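PDB 2VSH: 2-c-methyl-d-erythritol 4-phosphate cytidylyltransferase from Streptococcus pneumoniae, which catalyses the transfer of the cytidylyl group of CTP to D-ribitol 5-phosphate, supplying CDP-activated ribitol for teichoic acid precursors. Local coordinates for residues A[47-51]-A[96-100]; A[6-10]-A[111-115]; A[86-90]-A[194-200]. All blocks are in the same frame, centred on the assembly; numbering follows the deposited sequence. Where two conformers were deposited one is given.

Contact 1: residues A[47-51]-A[96-100]; sequences IEKIV and AIDAY. With CA (calcium ion), chain C.
Tyr100 meets the 47-51 segment with its ring face and its hydroxyl: Lys49 lies over one face, and Glu48 comes to the hydroxyl at the rim. The aliphatic chain of Lys49 runs across the ring at about a right angle. Its CE sits 3.9 Å from the centroid of the Tyr100 ring and 29° off the normal, which qualifies as a CH-pi contact, while its CG covers the same face nearer the border, 3.9 Å from Tyr100 CE2. A bend at chi2 lets both CG and CE lie over that face, and NZ continues past it to the carbonyl oxygen of Glu75. Glu48 holds CG anti to its own nitrogen and reaches the phenol, which donates from Tyr100 OH to Glu48 OE1 at 2.6 Å. The oxygen is approached on its anti side, 22° out of the carboxylate plane, and the carboxylate and ring planes stand 39° apart.

These contacts seat helix 86-100 against one side of the parallel, Rossmann-like part of the GT-A-type sheet, where strand 50-54 runs between strands 3-9 and 77-81. Further along the chain, at Val51, the contact becomes apolar. The two methyls of Val51 divide between successive helix residues, CG2 lying 3.6 Å from Ile97 CG1 and CG1 4.0 Å from Ala96 CB. Tyr4 and Ile78, on the flanking strands, also touch Tyr100. Asp98 takes no part in this packing; both its carboxylate oxygens bind a calcium ion, OD2 at 2.5 Å, and two waters are further ligands of the ion.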
# COMPACT_ATOMS: atom_id res chain seq x y z
N ILE A 47 -23.36 5.46 20.34
CA ILE A 47 -23.91 4.75 19.17
C ILE A 47 -25.31 4.23 19.48
O ILE A 47 -25.49 3.48 20.44
CB ILE A 47 -22.99 3.56 18.75
CG1 ILE A 47 -21.59 4.04 18.34
CG2 ILE A 47 -23.63 2.70 17.63
CD1 ILE A 47 -21.53 4.87 17.07
N GLU A 48 -26.29 4.60 18.66
CA GLU A 48 -27.67 4.14 18.81
C GLU A 48 -27.84 2.67 18.37
O GLU A 48 -28.25 1.83 19.15
CB GLU A 48 -28.62 5.07 18.04
CG GLU A 48 -30.09 4.69 18.10
CD GLU A 48 -30.75 4.84 19.48
OE1 GLU A 48 -31.97 4.56 19.55
OE2 GLU A 48 -30.10 5.24 20.47
N LYS A 49 -27.54 2.38 17.11
CA LYS A 49 -27.61 1.00 16.59
C LYS A 49 -26.37 0.72 15.79
O LYS A 49 -25.76 1.64 15.27
CB LYS A 49 -28.82 0.80 15.67
CG LYS A 49 -30.18 0.86 16.34
CD LYS A 49 -30.36 -0.26 17.36
CE LYS A 49 -31.80 -0.36 17.81
NZ LYS A 49 -31.87 -0.88 19.19
N ILE A 50 -26.04 -0.56 15.66
CA ILE A 50 -24.97 -1.02 14.80
C ILE A 50 -25.60 -1.77 13.64
O ILE A 50 -26.20 -2.82 13.82
CB ILE A 50 -23.98 -1.94 15.56
CG1 ILE A 50 -23.32 -1.14 16.68
CG2 ILE A 50 -22.93 -2.47 14.60
CD1 ILE A 50 -22.82 -1.99 17.83
N VAL A 51 -25.52 -1.17 12.45
CA VAL A 51 -26.25 -1.67 11.29
C VAL A 51 -25.22 -2.32 10.38
O VAL A 51 -24.27 -1.67 9.95
CB VAL A 51 -27.03 -0.56 10.55
CG1 VAL A 51 -27.90 -1.16 9.46
CG2 VAL A 51 -27.87 0.28 11.53
N ALA A 96 -32.15 1.06 6.18
CA ALA A 96 -32.45 0.26 7.39
C ALA A 96 -32.52 1.15 8.64
O ALA A 96 -33.40 0.99 9.48
CB ALA A 96 -31.42 -0.84 7.57
N ILE A 97 -31.57 2.08 8.74
CA ILE A 97 -31.59 3.09 9.79
C ILE A 97 -32.88 3.92 9.77
O ILE A 97 -33.53 4.12 10.81
CB ILE A 97 -30.38 4.05 9.66
CG1 ILE A 97 -29.08 3.33 10.02
CG2 ILE A 97 -30.58 5.30 10.53
CD1 ILE A 97 -27.81 4.12 9.68
N ASP A 98 -33.26 4.38 8.57
CA ASP A 98 -34.47 5.20 8.39
C ASP A 98 -35.72 4.41 8.80
O ASP A 98 -36.66 4.97 9.34
CB ASP A 98 -34.55 5.67 6.93
CG ASP A 98 -35.59 6.73 6.68
OD1 ASP A 98 -35.71 7.70 7.46
OD2 ASP A 98 -36.28 6.62 5.64
N ALA A 99 -35.72 3.10 8.55
CA ALA A 99 -36.84 2.24 8.91
C ALA A 99 -36.91 2.03 10.44
O ALA A 99 -38.01 1.93 11.00
CB ALA A 99 -36.74 0.90 8.20
N TYR A 100 -35.75 2.00 11.10
CA TYR A 100 -35.67 1.94 12.56
C TYR A 100 -36.26 3.22 13.19
O TYR A 100 -37.17 3.15 14.03
CB TYR A 100 -34.21 1.68 13.04
CG TYR A 100 -34.03 1.99 14.52
CD1 TYR A 100 -34.69 1.23 15.49
CD2 TYR A 100 -33.24 3.07 14.94
CE1 TYR A 100 -34.57 1.54 16.85
CE2 TYR A 100 -33.12 3.38 16.30
CZ TYR A 100 -33.78 2.61 17.24
OH TYR A 100 -33.67 2.90 18.59
CA CA C . -37.30 8.89 5.77
O HOH W 1 -35.17 9.75 4.91
O HOH W 2 -39.17 7.93 7.05

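Contact 2: residues A[6-10]-A[111-115]; sequences GILAG and THDSV
Ile7 overlaps two residues of the neighbouring strand and the turn after it: its CD1 lies beside His112 CB, and its CG2 packs on the backbone of Ser114, 3.9 Å from Ser114 CA. The side chains of Ile7 and His112 run side by side and point the same way, as expected for paired residues of adjacent parallel strands. Strands 3-9 and 108-113 are central in the mixed sheet of this GT-A-type nucleotidyltransferase fold, and their short segments run parallel with 30° between their directions and a closest axis approach of 4.7 Å. Gly6 pairs with Thr111, Ile7 with His112 and Leu8 with Asp113.

Between the two segments three backbone bonds form: His112 N to Gly6 O, Leu8 N to His112 O, and Ser114 N to Leu8 O. The middle one is nearly straight, with 175° at the hydrogen. The last, 2.8 Å long, reaches Leu8 O from above the carbonyl plane, 40° out of it; its donor, Ser114, lies just past the end of strand 108-113.

On the face bearing Leu8, Thr111 and Asp113, the Leu8 and Thr111 side chains cross at a slant, Leu8 CD1 4.2 Å from Thr111 CB, and the leucine also packs on Ser89, Ile90 and Ile93 of helix 86-100. Thr111 OG1 bonds to Gln172 O, and Asp113 OD2 forms a salt bridge with Arg116. The other face is covered in part by helix 33-42, whose Leu34 touches both Ile7 and Ser114.

Leu8, Ala9, Gly10 and Ser114 probably belong to the CTP site, consistent with the C-terminal ends of this strand pair bordering the nucleotide pocket. There Ala9 CB approaches Ser114 CB to 3.5 Å, and water 3 donates to Leu8 O at 3.0 Å.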
# COMPACT_ATOMS: atom_id res chain seq x y z
N GLY A 6 -22.27 1.86 10.72
CA GLY A 6 -22.60 1.20 9.44
C GLY A 6 -21.48 0.26 9.04
O GLY A 6 -20.49 0.68 8.43
N ILE A 7 -21.65 -1.02 9.35
CA ILE A 7 -20.60 -2.02 9.11
C ILE A 7 -20.78 -2.67 7.73
O ILE A 7 -21.81 -3.33 7.45
CB ILE A 7 -20.56 -3.08 10.26
CG1 ILE A 7 -20.46 -2.40 11.64
CG2 ILE A 7 -19.45 -4.11 10.03
CD1 ILE A 7 -19.23 -1.47 11.85
N LEU A 8 -19.78 -2.47 6.87
CA LEU A 8 -19.80 -2.93 5.49
C LEU A 8 -19.21 -4.30 5.40
O LEU A 8 -17.99 -4.49 5.49
CB LEU A 8 -19.07 -1.94 4.58
CG LEU A 8 -19.75 -0.57 4.53
CD1 LEU A 8 -18.77 0.53 4.22
CD2 LEU A 8 -20.89 -0.59 3.51
N ALA A 9 -20.10 -5.27 5.23
CA ALA A 9 -19.76 -6.69 5.34
C ALA A 9 -20.33 -7.47 4.16
O ALA A 9 -20.64 -8.66 4.27
CB ALA A 9 -20.28 -7.23 6.66
N GLY A 10 -20.45 -6.80 3.01
CA GLY A 10 -20.92 -7.43 1.78
C GLY A 10 -19.80 -7.72 0.79
O GLY A 10 -18.78 -8.34 1.13
N THR A 111 -19.39 4.73 9.02
CA THR A 111 -19.21 3.57 8.15
C THR A 111 -17.81 2.98 8.29
O THR A 111 -16.83 3.71 8.44
CB THR A 111 -19.51 3.87 6.63
OG1 THR A 111 -18.47 4.70 6.08
CG2 THR A 111 -20.88 4.52 6.45
N HIS A 112 -17.73 1.64 8.25
CA HIS A 112 -16.47 0.96 8.54
C HIS A 112 -16.46 -0.44 7.93
O HIS A 112 -17.48 -1.14 7.96
CB HIS A 112 -16.25 0.89 10.07
CG HIS A 112 -14.91 0.34 10.47
ND1 HIS A 112 -13.73 1.01 10.23
CD2 HIS A 112 -14.57 -0.83 11.06
CE1 HIS A 112 -12.72 0.29 10.69
NE2 HIS A 112 -13.20 -0.84 11.18
N ASP A 113 -15.32 -0.83 7.36
CA ASP A 113 -15.14 -2.18 6.78
C ASP A 113 -15.28 -3.26 7.83
O ASP A 113 -14.66 -3.16 8.89
CB ASP A 113 -13.73 -2.31 6.20
CG ASP A 113 -13.48 -1.42 4.99
OD1 ASP A 113 -14.44 -1.11 4.25
OD2 ASP A 113 -12.32 -1.04 4.78
N SER A 114 -16.01 -4.33 7.52
CA SER A 114 -16.11 -5.49 8.44
C SER A 114 -14.76 -6.14 8.71
O SER A 114 -14.56 -6.68 9.80
CB SER A 114 -17.05 -6.55 7.90
OG SER A 114 -16.54 -7.05 6.68
N VAL A 115 -13.86 -6.10 7.72
CA VAL A 115 -12.55 -6.75 7.83
C VAL A 115 -11.44 -5.86 8.39
O VAL A 115 -10.24 -6.12 8.22
CB VAL A 115 -12.10 -7.36 6.49
CG1 VAL A 115 -12.95 -8.59 6.15
CG2 VAL A 115 -12.12 -6.29 5.36
O HOH W 3 -15.21 -5.24 4.65

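Contact 3: residues A[86-90]-A[194-200]; sequences RNTSI and LTDACKI
The first turn of helix 86-100 faces the 194-196 loop and the first turn of helix 197-203, with Asn87 CA and Ala197 CA 6.4 Å apart as the nearest backbone pair. Asn87 spans the interface with its amide. CG stands beside the backbone nitrogen (chi1 -78°), which brings OD1 against CA and CB of Ala197, while Asn87 ND2 comes within 3.6 Å of Ile200 CD1, the two side chains arriving from opposite directions. ND2 is also near the carbonyl oxygens of Leu194 and Thr195, but at angles too poor for hydrogen bonds. One turn on from Arg86, Ile90 CD1 packs on Ala197 CB at 3.8 Å.

Polar coupling runs through water. Water 4 accepts from Arg86 NE (2.7 Å) and donates to Asn87 OD1, with a weak bond from Ala197 N; it lies in the guanidinium plane, at its edge. Water 5 links Asn87 N to Thr195 O, to which it donates at 2.9 Å. Arg86 CG and CD also pack against Thr195 O, and the guanidinium continues to a salt bridge from NH2 to Asp113 OD1. Asp196 N-caps helix 197-203, OD2 accepting from Lys199 N at 2.9 Å.

Arg86 and Asn87 are probably CTP-site residues; the water-mediated links are consistent with the 194-200 segment acting as a second shell behind them.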
# COMPACT_ATOMS: atom_id res chain seq x y z
N ARG A 86 -19.73 -1.11 -2.35
CA ARG A 86 -19.79 -0.50 -1.03
C ARG A 86 -20.83 0.63 -0.90
O ARG A 86 -21.52 0.69 0.11
CB ARG A 86 -18.41 -0.05 -0.51
CG ARG A 86 -17.57 0.81 -1.45
CD ARG A 86 -16.14 1.07 -0.88
NE ARG A 86 -16.17 1.44 0.54
CZ ARG A 86 -15.63 0.74 1.53
NH1 ARG A 86 -14.95 -0.39 1.28
NH2 ARG A 86 -15.75 1.17 2.79
N ASN A 87 -20.95 1.50 -1.91
CA ASN A 87 -21.88 2.64 -1.80
C ASN A 87 -23.35 2.21 -1.81
O ASN A 87 -24.19 2.83 -1.17
CB ASN A 87 -21.62 3.68 -2.90
CG ASN A 87 -20.41 4.55 -2.62
OD1 ASN A 87 -20.08 4.82 -1.46
ND2 ASN A 87 -19.74 4.99 -3.67
N THR A 88 -23.65 1.14 -2.54
CA THR A 88 -25.00 0.57 -2.53
C THR A 88 -25.27 -0.02 -1.14
O THR A 88 -26.38 0.02 -0.66
CB THR A 88 -25.19 -0.49 -3.64
OG1 THR A 88 -24.78 0.07 -4.89
CG2 THR A 88 -26.68 -0.88 -3.78
N SER A 89 -24.24 -0.58 -0.52
CA SER A 89 -24.38 -1.12 0.84
C SER A 89 -24.61 0.01 1.82
O SER A 89 -25.47 -0.09 2.71
CB SER A 89 -23.16 -1.95 1.24
OG SER A 89 -23.11 -3.14 0.48
N ILE A 90 -23.88 1.11 1.66
CA ILE A 90 -24.12 2.29 2.52
C ILE A 90 -25.57 2.80 2.41
O ILE A 90 -26.23 3.01 3.43
CB ILE A 90 -23.09 3.42 2.27
CG1 ILE A 90 -21.68 2.94 2.67
CG2 ILE A 90 -23.46 4.66 3.09
CD1 ILE A 90 -20.53 3.79 2.17
N LEU A 194 -16.99 6.60 -8.99
CA LEU A 194 -16.87 7.24 -7.69
C LEU A 194 -17.24 6.23 -6.62
O LEU A 194 -18.27 6.34 -5.96
CB LEU A 194 -17.76 8.49 -7.60
CG LEU A 194 -17.55 9.60 -8.64
CD1 LEU A 194 -18.64 10.67 -8.54
CD2 LEU A 194 -16.17 10.24 -8.54
N THR A 195 -16.37 5.23 -6.48
CA THR A 195 -16.65 4.06 -5.66
C THR A 195 -16.44 4.29 -4.15
O THR A 195 -16.92 3.50 -3.34
CB THR A 195 -15.78 2.86 -6.10
OG1 THR A 195 -14.40 3.25 -6.06
CG2 THR A 195 -16.14 2.41 -7.49
N ASP A 196 -15.75 5.36 -3.81
CA ASP A 196 -15.44 5.71 -2.43
C ASP A 196 -16.43 6.75 -1.97
O ASP A 196 -16.74 7.70 -2.71
CB ASP A 196 -13.99 6.23 -2.36
CG ASP A 196 -13.60 6.66 -0.96
OD1 ASP A 196 -12.92 5.89 -0.26
OD2 ASP A 196 -13.95 7.78 -0.57
N ALA A 197 -16.94 6.59 -0.75
CA ALA A 197 -17.99 7.47 -0.22
C ALA A 197 -17.46 8.89 -0.04
O ALA A 197 -18.12 9.86 -0.42
CB ALA A 197 -18.56 6.91 1.09
N CYS A 198 -16.26 9.01 0.53
CA CYS A 198 -15.64 10.32 0.70
C CYS A 198 -15.37 11.04 -0.64
O CYS A 198 -15.52 12.26 -0.72
CB CYS A 198 -14.36 10.21 1.53
SG CYS A 198 -14.73 9.78 3.27
N LYS A 199 -15.00 10.29 -1.66
CA LYS A 199 -14.80 10.84 -3.02
C LYS A 199 -16.03 11.60 -3.53
O LYS A 199 -15.90 12.65 -4.17
CB LYS A 199 -14.40 9.72 -4.00
CG LYS A 199 -14.25 10.11 -5.46
CD LYS A 199 -13.25 11.25 -5.67
CE LYS A 199 -13.01 11.55 -7.14
NZ LYS A 199 -12.16 10.51 -7.79
N ILE A 200 -17.22 11.09 -3.23
CA ILE A 200 -18.47 11.71 -3.65
C ILE A 200 -18.62 13.07 -2.98
O ILE A 200 -19.00 14.02 -3.63
CB ILE A 200 -19.69 10.82 -3.33
CG1 ILE A 200 -19.59 9.48 -4.08
CG2 ILE A 200 -21.01 11.53 -3.67
CD1 ILE A 200 -20.65 8.48 -3.63
O HOH W 4 -17.75 3.64 0.08
O HOH W 5 -19.05 1.76 -4.22

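From the N terminus, residues 6-10 come first and pair with 111-115, so contact 2 closes a loop of 100 residues. Contact 1 lies wholly within that loop, joining strand 50-54 to the C-terminal end of helix 86-100. Contact 3 starts at the opposite end of the same helix, inside the loop, and finishes beyond it at 194-200, so it crosses contact 2; because 86-90 also falls between 47-51 and 96-100, it crosses contact 1 as well. Contacts 1 and 2 share one sheet and meet where Val51 O faces Ile7 N at 2.8 Å, a probable hydrogen bond. Contacts 2 and 3 touch through Asp113 and Arg86. Together they tie the parallel strands, helix 86-100 and helix 197-203 to each other.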